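Local structure of MGS-M5 (Unidentified, 4Q3N) at the interface of chains A and B and the interface of chains A and C. The protein catalyses the NAD-dependent interconversion of L-lactate and pyruvate as an L-lactate dehydrogenase of the Rossmann-fold lactate/malate dehydrogenase family. Residues are numbered along the deposited sequence; one frame, centred on the assembly and turned at random. Chains: chain A/B/C, MGS-M5.

Contact 1: the interface of chains A and B. Residues chain A 39-40, 42-43, 46; chain B 222-223, 225-227.
At this helix-to-helix interface B:Arg226 lays its long side chain, CG anti to the carbonyl carbon and extended from there to NE, across a helix of chain A and grips a carboxylate there. Its terminal NH1 forms a salt bridge with A:Glu42 OE2, 2.6 Å away, which accepts through its anti lone pair. The bond is bent, 140° at the hydrogen. Carboxylate and guanidinium planes are inclined by 49°. On the way to that tip, B:Arg226 CD passes 3.6 Å from A:Gly43 CA, where the absence of a side chain lets the arginine lie close to the helix. The methyl of A:Met46, CE, sits over one guanidinium face, off toward its rim, and the same flexible, apolar chain packs its CB 3.7 Å from B:Ile223 CG1. A second arginine works in the reverse direction: A:Arg39, bent at chi3 (66°), brings NH2 to 3.0 Å from the main-chain B:Ser225 O, meeting it from above the carbonyl plane. That oxygen lies in the last turn of helix 206-227, and the partial negative charge of the helix's C-terminal end would suit a guanidinium.

In the second shell, B:Glu222 OE2 takes the N-H of B:Arg226 NE at 2.7 Å, nearly in the guanidinium plane, and so fixes its rotation. B:Ser225 OG donates to B:Glu222 O at 2.8 Å.

Helix 38-49 follows strand 30-34 of chain A's Rossmann half; its partner helix belongs to B's catalytic half.

Contact 2: the interface of chains A and C. Residues chain A 169, 171, 186, 188, 190-191; chain C 169, 171, 186, 188, 190-191.
Two imidazoles, A:His169 and C:His169, lie face on face, their planes 12° apart and their centroids separated by 3.6 Å. They reach toward each other tip to tip, so that NE2 of each ring stands over the centre of the other, while the edge of each is bordered by its own chain's Asn188 amide and Gly190 carbonyl. A small, flat heteroaromatic suits this tight place; two facing protonated rings would repel, so the stack is likely to lower their pKa. Replacing A:His169 by an alanine would probably loosen this part of the interface, since C:His169 would lose its stacking partner.

The amides of A:Asn188 and C:Asn188 also meet tip to tip, their planes turned 52° against each other. Each CG occupies the crowded position between the backbone N and carbonyl carbon (chi1 42°), and ND2 of A:Asn188 donates to A:Gly190 O at 2.8 Å, which holds the amide in place. A:Asn188 ND2 and C:Asn188 ND2 are modelled 2.9 Å apart, an awkward donor pair; turning one amide over would relieve it but give up that amide's bond to its own Gly190 O, and the structure alone does not show which arrangement holds.

Farther out, A:Tyr171 CE2 packs 3.6 Å from the small methyl CB of C:Ala191. The phenol OH of A:Tyr171 holds a water at 2.9 Å, at the ring's edge and in its plane, and C:Ala191 N contacts that water at 3.1 Å.

Short strands 168-169 and 188-189 carry the site in each catalytic half, paired by two-fold symmetry.

Contact 3: the interface of chains A and C. Residues chain A 171, 249-252, 276; chain C 163-164, 167, 189-190.
Strand 251-258 of one lactate dehydrogenase subunit meets the 3-10 turn 165-167 of another here, catalytic half against catalytic half. A:Arg251 leaves the strand with CG anti to the backbone N (chi1 -166°) and bends at chi2 (75°). From CB the chain goes to CG, which skirts the amide of C:Asn167, and then A:Arg251 CD lies 3.4 Å from C:Asp164 OD2. NE of A:Arg251 binds a water at 2.8 Å, and this water also touches A:Ile252 O and C:Asn167 OD1, tying three polar groups together. At the tip, NH1 of A:Arg251 makes a nearly straight salt bridge of 3.0 Å to C:Asp164 OD2. The carboxylate oxygen lies in the guanidinium plane but is itself met from above its own plane. A long, cationic side chain with several N-H groups suits this place, since it can serve both water and acid.

The carboxylate of A:Glu249 runs alongside C:Asp164 and would tend to raise its pKa, an effect the arginine likely offsets. C:Asp164 is placed by its backbone N, which donates to A:Asn250 O at 2.9 Å; asparagine readily takes the left-handed backbone conformation found there.

C:Asn167 ND2 is modelled 2.8 Å from A:Ile252 N, donor against donor, so a flipped amide would probably make a better bond. Apolar branches fill the flank: A:Ile252 CD1 packs 3.8 Å from C:Val189 CG1, and C:Ile163 CD1 reaches A:Val276 CG2 at 3.6 Å. The water on A:Tyr171 OH also contacts C:Val189 O, at 3.1 Å.

Contact 1: the interface of chains A and B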
ATOM      1  N   ARG A  39     -31.010  11.629  -2.234  1.00 38.07           N
ATOM      2  CA  ARG A  39     -30.533  11.711  -3.612  0.50 39.20           C
ATOM      3  C   ARG A  39     -29.065  12.116  -3.662  1.00 35.46           C
ATOM      4  O   ARG A  39     -28.294  11.613  -4.490  1.00 33.18           O
ATOM      5  CB  ARG A  39     -31.362  12.718  -4.419  0.50 42.72           C
ATOM      6  CG  ARG A  39     -32.729  12.216  -4.829  0.50 45.34           C
ATOM      7  CD  ARG A  39     -33.458  13.241  -5.699  0.50 48.87           C
ATOM      8  NE  ARG A  39     -32.814  13.452  -7.001  0.50 49.96           N
ATOM      9  CZ  ARG A  39     -32.049  14.497  -7.319  0.50 49.19           C
ATOM     10  NH1 ARG A  39     -31.808  15.471  -6.438  0.50 49.00           N
ATOM     11  NH2 ARG A  39     -31.534  14.570  -8.539  0.50 49.21           N
ATOM     12  N   LYS A  40     -28.694  13.054  -2.796  1.00 32.87           N
ATOM     13  CA  LYS A  40     -27.313  13.500  -2.724  1.00 31.97           C
ATOM     14  C   LYS A  40     -26.403  12.327  -2.280  1.00 29.66           C
ATOM     15  O   LYS A  40     -25.358  12.051  -2.904  1.00 28.38           O
ATOM     16  CB  LYS A  40     -27.219  14.693  -1.781  1.00 35.69           C
ATOM     17  CG  LYS A  40     -25.866  14.968  -1.165  1.00 36.73           C
ATOM     18  CD  LYS A  40     -25.011  15.894  -1.962  1.00 40.31           C
ATOM     19  CE  LYS A  40     -24.037  16.647  -1.048  1.00 42.68           C
ATOM     20  NZ  LYS A  40     -22.614  16.190  -1.226  1.00 41.79           N
ATOM     21  N   GLU A  42     -26.916   9.177  -2.619  1.00 26.17           N
ATOM     22  CA  GLU A  42     -26.873   8.263  -3.754  1.00 27.08           C
ATOM     23  C   GLU A  42     -25.898   8.726  -4.843  1.00 26.29           C
ATOM     24  O   GLU A  42     -25.192   7.900  -5.428  1.00 25.95           O
ATOM     25  CB  GLU A  42     -28.302   8.104  -4.364  1.00 33.55           C
ATOM     26  CG  GLU A  42     -29.161   7.318  -3.398  1.00 36.45           C
ATOM     27  CD  GLU A  42     -30.618   7.218  -3.803  1.00 42.32           C
ATOM     28  OE1 GLU A  42     -31.324   6.359  -3.225  1.00 47.41           O
ATOM     29  OE2 GLU A  42     -31.048   7.997  -4.671  1.00 43.04           O
ATOM     30  N   GLY A  43     -25.892  10.027  -5.141  1.00 24.21           N
ATOM     31  CA  GLY A  43     -24.942  10.584  -6.109  1.00 24.11           C
ATOM     32  C   GLY A  43     -23.515  10.431  -5.645  1.00 23.87           C
ATOM     33  O   GLY A  43     -22.612  10.122  -6.444  1.00 22.66           O
ATOM     34  N   MET A  46     -22.480   6.820  -6.116  1.00 23.20           N
ATOM     35  CA  MET A  46     -22.133   6.585  -7.538  1.00 24.48           C
ATOM     36  C   MET A  46     -20.715   7.080  -7.814  1.00 24.41           C
ATOM     37  O   MET A  46     -19.879   6.348  -8.369  1.00 24.38           O
ATOM     38  CB  MET A  46     -23.083   7.286  -8.482  1.00 26.43           C
ATOM     39  CG  MET A  46     -24.504   6.797  -8.410  1.00 28.56           C
ATOM     40  SD  MET A  46     -25.567   7.926  -9.306  1.00 31.39           S
ATOM     41  CE  MET A  46     -27.172   7.141  -8.991  1.00 36.73           C
TER
ATOM     42  N   GLU B 222     -26.448  11.943 -14.123  1.00 27.08           N
ATOM     43  CA  GLU B 222     -27.093  11.431 -12.922  1.00 31.60           C
ATOM     44  C   GLU B 222     -26.384  11.988 -11.666  1.00 29.56           C
ATOM     45  O   GLU B 222     -27.038  12.447 -10.710  1.00 30.15           O
ATOM     46  CB  GLU B 222     -27.056   9.892 -12.966  1.00 35.20           C
ATOM     47  CG  GLU B 222     -27.935   9.173 -12.021  1.00 41.90           C
ATOM     48  CD  GLU B 222     -29.387   9.637 -12.087  1.00 50.53           C
ATOM     49  OE1 GLU B 222     -30.060   9.334 -13.099  1.00 50.63           O
ATOM     50  OE2 GLU B 222     -29.827  10.310 -11.109  1.00 50.63           O
ATOM     51  N   ILE B 223     -25.053  11.951 -11.681  1.00 26.90           N
ATOM     52  CA  ILE B 223     -24.291  12.420 -10.541  1.00 25.87           C
ATOM     53  C   ILE B 223     -24.436  13.950 -10.397  1.00 25.96           C
ATOM     54  O   ILE B 223     -24.745  14.457  -9.324  1.00 25.84           O
ATOM     55  CB  ILE B 223     -22.824  11.997 -10.663  1.00 25.29           C
ATOM     56  CG1 ILE B 223     -22.708  10.469 -10.420  1.00 21.73           C
ATOM     57  CG2 ILE B 223     -21.945  12.738  -9.583  1.00 23.78           C
ATOM     58  CD1 ILE B 223     -21.358   9.802 -11.022  1.00 20.58           C
ATOM     59  N   SER B 225     -26.794  15.807 -11.334  1.00 30.63           N
ATOM     60  CA  SER B 225     -28.120  16.227 -10.897  1.00 34.62           C
ATOM     61  C   SER B 225     -28.317  16.001  -9.382  1.00 34.31           C
ATOM     62  O   SER B 225     -29.252  16.528  -8.792  1.00 33.53           O
ATOM     63  CB  SER B 225     -29.228  15.482 -11.660  1.00 38.24           C
ATOM     64  OG  SER B 225     -29.244  14.106 -11.271  1.00 40.95           O
ATOM     65  N   ARG B 226     -27.473  15.177  -8.770  1.00 30.51           N
ATOM     66  CA  ARG B 226     -27.631  14.816  -7.351  1.00 31.66           C
ATOM     67  C   ARG B 226     -26.658  15.535  -6.403  1.00 31.67           C
ATOM     68  O   ARG B 226     -26.982  15.811  -5.240  1.00 31.24           O
ATOM     69  CB  ARG B 226     -27.417  13.307  -7.179  1.00 30.33           C
ATOM     70  CG  ARG B 226     -28.591  12.501  -7.597  1.00 32.39           C
ATOM     71  CD  ARG B 226     -28.106  11.059  -7.837  1.00 33.19           C
ATOM     72  NE  ARG B 226     -29.171  10.295  -8.494  1.00 35.98           N
ATOM     73  CZ  ARG B 226     -30.109   9.633  -7.856  1.00 38.86           C
ATOM     74  NH1 ARG B 226     -30.148   9.654  -6.530  1.00 39.64           N
ATOM     75  NH2 ARG B 226     -31.018   8.956  -8.551  1.00 40.95           N
ATOM     76  N   LYS B 227     -25.436  15.766  -6.890  1.00 32.12           N
ATOM     77  CA  LYS B 227     -24.423  16.436  -6.076  1.00 33.89           C
ATOM     78  C   LYS B 227     -23.666  17.559  -6.822  1.00 33.18           C
ATOM     79  O   LYS B 227     -22.530  17.836  -6.476  1.00 30.97           O
ATOM     80  CB  LYS B 227     -23.417  15.393  -5.546  1.00 28.00           C
ATOM     81  CG  LYS B 227     -22.744  14.596  -6.626  1.00 27.36           C
ATOM     82  CD  LYS B 227     -21.495  13.789  -6.036  1.00 25.75           C
ATOM     83  CE  LYS B 227     -20.280  14.705  -5.885  1.00 25.63           C
ATOM     84  NZ  LYS B 227     -19.015  13.970  -5.534  1.00 24.22           N
TER

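Contact 2: the interface of chains A and C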
ATOM      1  N   HIS A 169       7.252  14.093  16.978  1.00 23.71           N
ATOM      2  CA  HIS A 169       6.295  13.521  17.926  1.00 24.05           C
ATOM      3  C   HIS A 169       5.937  14.559  18.970  1.00 26.58           C
ATOM      4  O   HIS A 169       6.628  14.681  19.980  1.00 27.16           O
ATOM      5  CB  HIS A 169       6.857  12.309  18.612  1.00 27.22           C
ATOM      6  CG  HIS A 169       7.404  11.308  17.651  1.00 30.51           C
ATOM      7  ND1 HIS A 169       6.631  10.758  16.647  1.00 30.63           N
ATOM      8  CD2 HIS A 169       8.643  10.771  17.525  1.00 29.66           C
ATOM      9  CE1 HIS A 169       7.364   9.896  15.962  1.00 30.45           C
ATOM     10  NE2 HIS A 169       8.589   9.900  16.462  1.00 32.25           N
ATOM     11  N   TYR A 171       2.223  16.994  20.389  1.00 25.94           N
ATOM     12  CA  TYR A 171       0.756  17.030  20.422  1.00 25.84           C
ATOM     13  C   TYR A 171       0.258  18.458  20.589  1.00 25.85           C
ATOM     14  O   TYR A 171       0.888  19.278  21.296  1.00 24.79           O
ATOM     15  CB  TYR A 171       0.167  16.209  21.579  1.00 25.50           C
ATOM     16  CG  TYR A 171       0.540  14.722  21.610  1.00 27.44           C
ATOM     17  CD1 TYR A 171       0.374  13.898  20.497  1.00 27.64           C
ATOM     18  CD2 TYR A 171       1.064  14.163  22.754  1.00 28.01           C
ATOM     19  CE1 TYR A 171       0.740  12.541  20.538  1.00 28.99           C
ATOM     20  CE2 TYR A 171       1.433  12.802  22.818  1.00 28.52           C
ATOM     21  CZ  TYR A 171       1.259  12.005  21.704  1.00 28.77           C
ATOM     22  OH  TYR A 171       1.638  10.691  21.784  1.00 29.75           O
ATOM     23  N   ASN A 186       6.665  17.738  26.341  1.00 30.83           N
ATOM     24  CA  ASN A 186       6.716  16.327  25.871  1.00 33.26           C
ATOM     25  C   ASN A 186       6.755  16.257  24.353  1.00 35.23           C
ATOM     26  O   ASN A 186       5.851  15.700  23.732  1.00 35.35           O
ATOM     27  CB  ASN A 186       5.496  15.527  26.344  1.00 34.40           C
ATOM     28  CG  ASN A 186       5.510  15.218  27.826  1.00 37.47           C
ATOM     29  OD1 ASN A 186       5.698  14.070  28.221  1.00 38.88           O
ATOM     30  ND2 ASN A 186       5.288  16.233  28.660  1.00 38.14           N
ATOM     31  N   ASN A 188       9.266  15.559  20.896  1.00 37.32           N
ATOM     32  CA  ASN A 188      10.557  15.138  20.407  1.00 41.51           C
ATOM     33  C   ASN A 188      10.582  14.921  18.894  1.00 35.98           C
ATOM     34  O   ASN A 188       9.548  14.929  18.205  1.00 33.52           O
ATOM     35  CB  ASN A 188      11.055  13.885  21.122  1.00 50.41           C
ATOM     36  CG  ASN A 188       9.998  12.868  21.333  1.00 59.00           C
ATOM     37  OD1 ASN A 188       9.281  12.918  22.337  1.00 68.01           O
ATOM     38  ND2 ASN A 188       9.916  11.893  20.427  1.00 58.64           N
ATOM     39  N   GLY A 190      12.110  12.140  16.464  1.00 32.98           N
ATOM     40  CA  GLY A 190      12.728  10.826  16.576  1.00 38.34           C
ATOM     41  C   GLY A 190      12.623  10.482  18.055  1.00 43.53           C
ATOM     42  O   GLY A 190      11.529  10.410  18.611  1.00 53.83           O
ATOM     43  N   ALA A 191      13.750  10.355  18.728  1.00 39.64           N
ATOM     44  CA  ALA A 191      13.698  10.102  20.169  1.00 37.19           C
ATOM     45  C   ALA A 191      14.241  11.316  20.946  1.00 34.84           C
ATOM     46  O   ALA A 191      14.370  11.281  22.154  1.00 36.39           O
ATOM     47  CB  ALA A 191      14.501   8.860  20.495  1.00 37.45           C
TER
ATOM     48  N   HIS C 169       9.713   4.876  20.526  1.00 23.71           N
ATOM     49  CA  HIS C 169      10.810   5.604  19.887  1.00 24.05           C
ATOM     50  C   HIS C 169      12.039   5.541  20.771  1.00 26.58           C
ATOM     51  O   HIS C 169      12.206   6.378  21.657  1.00 27.16           O
ATOM     52  CB  HIS C 169      10.451   7.044  19.650  1.00 27.22           C
ATOM     53  CG  HIS C 169       9.148   7.199  18.940  1.00 30.51           C
ATOM     54  ND1 HIS C 169       8.910   6.619  17.710  1.00 30.63           N
ATOM     55  CD2 HIS C 169       8.010   7.849  19.289  1.00 29.66           C
ATOM     56  CE1 HIS C 169       7.688   6.934  17.314  1.00 30.45           C
ATOM     57  NE2 HIS C 169       7.118   7.662  18.260  1.00 32.25           N
ATOM     58  N   TYR C 171      16.354   3.779  20.682  1.00 25.94           N
ATOM     59  CA  TYR C 171      17.442   3.318  19.810  1.00 25.84           C
ATOM     60  C   TYR C 171      18.352   2.351  20.551  1.00 25.85           C
ATOM     61  O   TYR C 171      18.593   2.505  21.771  1.00 24.79           O
ATOM     62  CB  TYR C 171      18.325   4.469  19.304  1.00 25.50           C
ATOM     63  CG  TYR C 171      17.611   5.573  18.516  1.00 27.44           C
ATOM     64  CD1 TYR C 171      16.783   5.286  17.431  1.00 27.64           C
ATOM     65  CD2 TYR C 171      17.767   6.893  18.876  1.00 28.01           C
ATOM     66  CE1 TYR C 171      16.120   6.310  16.733  1.00 28.99           C
ATOM     67  CE2 TYR C 171      17.115   7.937  18.186  1.00 28.52           C
ATOM     68  CZ  TYR C 171      16.300   7.629  17.114  1.00 28.77           C
ATOM     69  OH  TYR C 171      15.665   8.656  16.468  1.00 29.75           O
ATOM     70  N   ASN C 186      17.077   8.809  26.147  1.00 30.83           N
ATOM     71  CA  ASN C 186      16.307   9.417  25.027  1.00 33.26           C
ATOM     72  C   ASN C 186      15.317   8.423  24.443  1.00 35.23           C
ATOM     73  O   ASN C 186      15.409   8.071  23.267  1.00 35.35           O
ATOM     74  CB  ASN C 186      17.228   9.882  23.893  1.00 34.40           C
ATOM     75  CG  ASN C 186      18.039  11.113  24.235  1.00 37.47           C
ATOM     76  OD1 ASN C 186      17.788  12.192  23.702  1.00 38.88           O
ATOM     77  ND2 ASN C 186      19.033  10.962  25.108  1.00 38.14           N
ATOM     78  N   ASN C 188      11.149   7.269  24.237  1.00 37.32           N
ATOM     79  CA  ASN C 188       9.786   7.608  24.565  1.00 41.51           C
ATOM     80  C   ASN C 188       8.762   6.709  23.870  1.00 35.98           C
ATOM     81  O   ASN C 188       9.082   5.902  22.981  1.00 33.52           O
ATOM     82  CB  ASN C 188       9.477   9.074  24.269  1.00 50.41           C
ATOM     83  CG  ASN C 188      10.050   9.549  22.988  1.00 59.00           C
ATOM     84  OD1 ASN C 188      11.204   9.987  22.949  1.00 68.01           O
ATOM     85  ND2 ASN C 188       9.243   9.529  21.927  1.00 58.64           N
ATOM     86  N   GLY C 190       5.286   7.311  21.993  1.00 32.98           N
ATOM     87  CA  GLY C 190       4.499   8.435  21.507  1.00 38.34           C
ATOM     88  C   GLY C 190       5.383   9.651  21.751  1.00 43.53           C
ATOM     89  O   GLY C 190       6.492   9.740  21.228  1.00 53.83           O
ATOM     90  N   ALA C 191       4.949  10.553  22.609  1.00 39.64           N
ATOM     91  CA  ALA C 191       5.799  11.699  22.934  1.00 37.19           C
ATOM     92  C   ALA C 191       6.271  11.619  24.398  1.00 34.84           C
ATOM     93  O   ALA C 191       6.914  12.518  24.900  1.00 36.39           O
ATOM     94  CB  ALA C 191       5.034  12.984  22.691  1.00 37.45           C
TER
HETATM   95  O   HOH W   1       2.503   9.804  24.399  1.00 41.07           O
HETATM   96  O   HOH W   2      16.384  11.315  17.356  1.00 41.07           O

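Contact 3: the interface of chains A and C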
ATOM      1  N   TYR A 171       2.223  16.994  20.389  1.00 25.94           N
ATOM      2  CA  TYR A 171       0.756  17.030  20.422  1.00 25.84           C
ATOM      3  C   TYR A 171       0.258  18.458  20.589  1.00 25.85           C
ATOM      4  O   TYR A 171       0.888  19.278  21.296  1.00 24.79           O
ATOM      5  CB  TYR A 171       0.167  16.209  21.579  1.00 25.50           C
ATOM      6  CG  TYR A 171       0.540  14.722  21.610  1.00 27.44           C
ATOM      7  CD1 TYR A 171       0.374  13.898  20.497  1.00 27.64           C
ATOM      8  CD2 TYR A 171       1.064  14.163  22.754  1.00 28.01           C
ATOM      9  CE1 TYR A 171       0.740  12.541  20.538  1.00 28.99           C
ATOM     10  CE2 TYR A 171       1.433  12.802  22.818  1.00 28.52           C
ATOM     11  CZ  TYR A 171       1.259  12.005  21.704  1.00 28.77           C
ATOM     12  OH  TYR A 171       1.638  10.691  21.784  1.00 29.75           O
ATOM     13  N   GLU A 249      -4.644  -1.412  16.443  1.00 23.47           N
ATOM     14  CA  GLU A 249      -3.211  -1.070  16.482  1.00 23.70           C
ATOM     15  C   GLU A 249      -2.685  -0.809  17.892  1.00 25.19           C
ATOM     16  O   GLU A 249      -1.511  -0.975  18.095  1.00 23.88           O
ATOM     17  CB  GLU A 249      -2.929   0.182  15.610  1.00 24.02           C
ATOM     18  CG  GLU A 249      -3.050  -0.099  14.128  1.00 24.96           C
ATOM     19  CD  GLU A 249      -2.758   1.116  13.264  1.00 27.69           C
ATOM     20  OE1 GLU A 249      -2.775   2.273  13.780  1.00 27.63           O
ATOM     21  OE2 GLU A 249      -2.554   0.898  12.053  1.00 28.65           O
ATOM     22  N   ASN A 250      -3.545  -0.370  18.836  1.00 24.00           N
ATOM     23  CA  ASN A 250      -3.067   0.189  20.121  1.00 23.58           C
ATOM     24  C   ASN A 250      -2.117   1.350  19.801  1.00 23.94           C
ATOM     25  O   ASN A 250      -0.955   1.423  20.269  1.00 24.96           O
ATOM     26  CB  ASN A 250      -2.395  -0.901  20.988  1.00 26.16           C
ATOM     27  CG  ASN A 250      -3.419  -1.855  21.612  1.00 27.30           C
ATOM     28  OD1 ASN A 250      -4.381  -1.419  22.231  1.00 29.27           O
ATOM     29  ND2 ASN A 250      -3.226  -3.140  21.428  1.00 26.23           N
ATOM     30  N   ARG A 251      -2.650   2.244  18.977  1.00 23.37           N
ATOM     31  CA  ARG A 251      -1.970   3.437  18.473  1.00 23.98           C
ATOM     32  C   ARG A 251      -2.289   4.621  19.387  1.00 23.56           C
ATOM     33  O   ARG A 251      -3.421   4.775  19.813  1.00 25.30           O
ATOM     34  CB  ARG A 251      -2.449   3.738  17.076  1.00 24.76           C
ATOM     35  CG  ARG A 251      -1.585   4.755  16.297  1.00 24.35           C
ATOM     36  CD  ARG A 251      -0.271   4.079  15.840  1.00 29.76           C
ATOM     37  NE  ARG A 251       0.524   5.045  15.094  1.00 31.24           N
ATOM     38  CZ  ARG A 251       1.480   4.737  14.222  1.00 31.79           C
ATOM     39  NH1 ARG A 251       1.763   3.470  13.974  1.00 29.06           N
ATOM     40  NH2 ARG A 251       2.134   5.711  13.575  1.00 33.42           N
ATOM     41  N   ILE A 252      -1.311   5.469  19.652  1.00 22.87           N
ATOM     42  CA  ILE A 252      -1.552   6.671  20.467  1.00 23.95           C
ATOM     43  C   ILE A 252      -1.826   7.836  19.533  1.00 24.18           C
ATOM     44  O   ILE A 252      -0.960   8.197  18.709  1.00 23.81           O
ATOM     45  CB  ILE A 252      -0.356   7.011  21.358  1.00 25.29           C
ATOM     46  CG1 ILE A 252      -0.069   5.820  22.282  1.00 25.40           C
ATOM     47  CG2 ILE A 252      -0.650   8.322  22.154  1.00 24.16           C
ATOM     48  CD1 ILE A 252       1.264   5.909  23.000  1.00 27.74           C
ATOM     49  N   VAL A 276      -4.952   5.717  23.588  1.00 23.89           N
ATOM     50  CA  VAL A 276      -4.628   4.471  22.932  1.00 23.94           C
ATOM     51  C   VAL A 276      -5.887   3.909  22.274  1.00 23.98           C
ATOM     52  O   VAL A 276      -6.860   3.577  22.972  1.00 25.21           O
ATOM     53  CB  VAL A 276      -4.049   3.429  23.946  1.00 24.78           C
ATOM     54  CG1 VAL A 276      -3.685   2.127  23.196  1.00 22.42           C
ATOM     55  CG2 VAL A 276      -2.832   3.993  24.644  1.00 24.53           C
TER
ATOM     56  N   ILE C 163       1.443  -1.401  23.242  1.00 26.13           N
ATOM     57  CA  ILE C 163       1.342  -0.213  22.343  1.00 24.31           C
ATOM     58  C   ILE C 163       1.992  -0.614  20.995  1.00 26.45           C
ATOM     59  O   ILE C 163       3.015  -1.314  20.991  1.00 25.22           O
ATOM     60  CB  ILE C 163       2.102   1.020  22.945  1.00 23.80           C
ATOM     61  CG1 ILE C 163       1.503   1.439  24.293  1.00 24.60           C
ATOM     62  CG2 ILE C 163       2.195   2.246  21.900  1.00 23.08           C
ATOM     63  CD1 ILE C 163       0.062   1.916  24.183  1.00 25.35           C
ATOM     64  N   ASP C 164       1.376  -0.243  19.873  1.00 23.14           N
ATOM     65  CA  ASP C 164       1.965  -0.374  18.538  1.00 22.11           C
ATOM     66  C   ASP C 164       3.479  -0.102  18.610  1.00 23.26           C
ATOM     67  O   ASP C 164       3.899   0.960  19.075  1.00 23.30           O
ATOM     68  CB  ASP C 164       1.244   0.633  17.612  1.00 24.77           C
ATOM     69  CG  ASP C 164       1.582   0.458  16.124  1.00 25.82           C
ATOM     70  OD1 ASP C 164       2.671  -0.101  15.793  1.00 24.03           O
ATOM     71  OD2 ASP C 164       0.756   0.935  15.274  1.00 29.33           O
ATOM     72  N   ASN C 167       5.028   3.106  17.620  1.00 22.77           N
ATOM     73  CA  ASN C 167       4.897   4.293  18.488  1.00 23.60           C
ATOM     74  C   ASN C 167       6.026   4.315  19.528  1.00 24.11           C
ATOM     75  O   ASN C 167       6.084   5.209  20.350  1.00 24.74           O
ATOM     76  CB  ASN C 167       3.567   4.284  19.274  1.00 25.00           C
ATOM     77  CG  ASN C 167       2.455   5.055  18.609  1.00 26.24           C
ATOM     78  OD1 ASN C 167       2.652   6.011  17.828  1.00 32.47           O
ATOM     79  ND2 ASN C 167       1.261   4.641  18.918  1.00 22.68           N
ATOM     80  N   VAL C 189       7.537   6.789  24.364  1.00 31.85           N
ATOM     81  CA  VAL C 189       6.436   6.067  23.742  1.00 28.82           C
ATOM     82  C   VAL C 189       5.465   7.155  23.302  1.00 30.78           C
ATOM     83  O   VAL C 189       4.954   7.905  24.127  1.00 29.89           O
ATOM     84  CB  VAL C 189       5.807   5.043  24.720  1.00 27.04           C
ATOM     85  CG1 VAL C 189       4.595   4.344  24.069  1.00 25.82           C
ATOM     86  CG2 VAL C 189       6.871   4.017  25.134  1.00 24.89           C
ATOM     87  N   GLY C 190       5.286   7.311  21.993  1.00 32.98           N
ATOM     88  CA  GLY C 190       4.499   8.435  21.507  1.00 38.34           C
ATOM     89  C   GLY C 190       5.383   9.651  21.751  1.00 43.53           C
ATOM     90  O   GLY C 190       6.492   9.740  21.228  1.00 53.83           O
TER
HETATM   91  O   HOH W   3       0.421   7.543  16.447  1.00 24.65           O
HETATM   92  O   HOH W   4       2.503   9.804  24.399  1.00 41.07           O

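Contacts 2 and 3 belong to one interface, between chains A and C; the centres of their C-alpha atoms are about 11 Å apart, and both use A:Tyr171 and C:Gly190. Contact 2 lies about the two-fold axis, whereas contact 3 lies to its side and recurs with the chains exchanged. Contact 1 joins chain A to chain B, with its C-alpha centre about 46 Å from that of contact 2 and 39 Å from that of contact 3. Chain A thus uses separate surfaces for two partners, consistent with the four-subunit deposited assembly and the tetramers typical of lactate dehydrogenases.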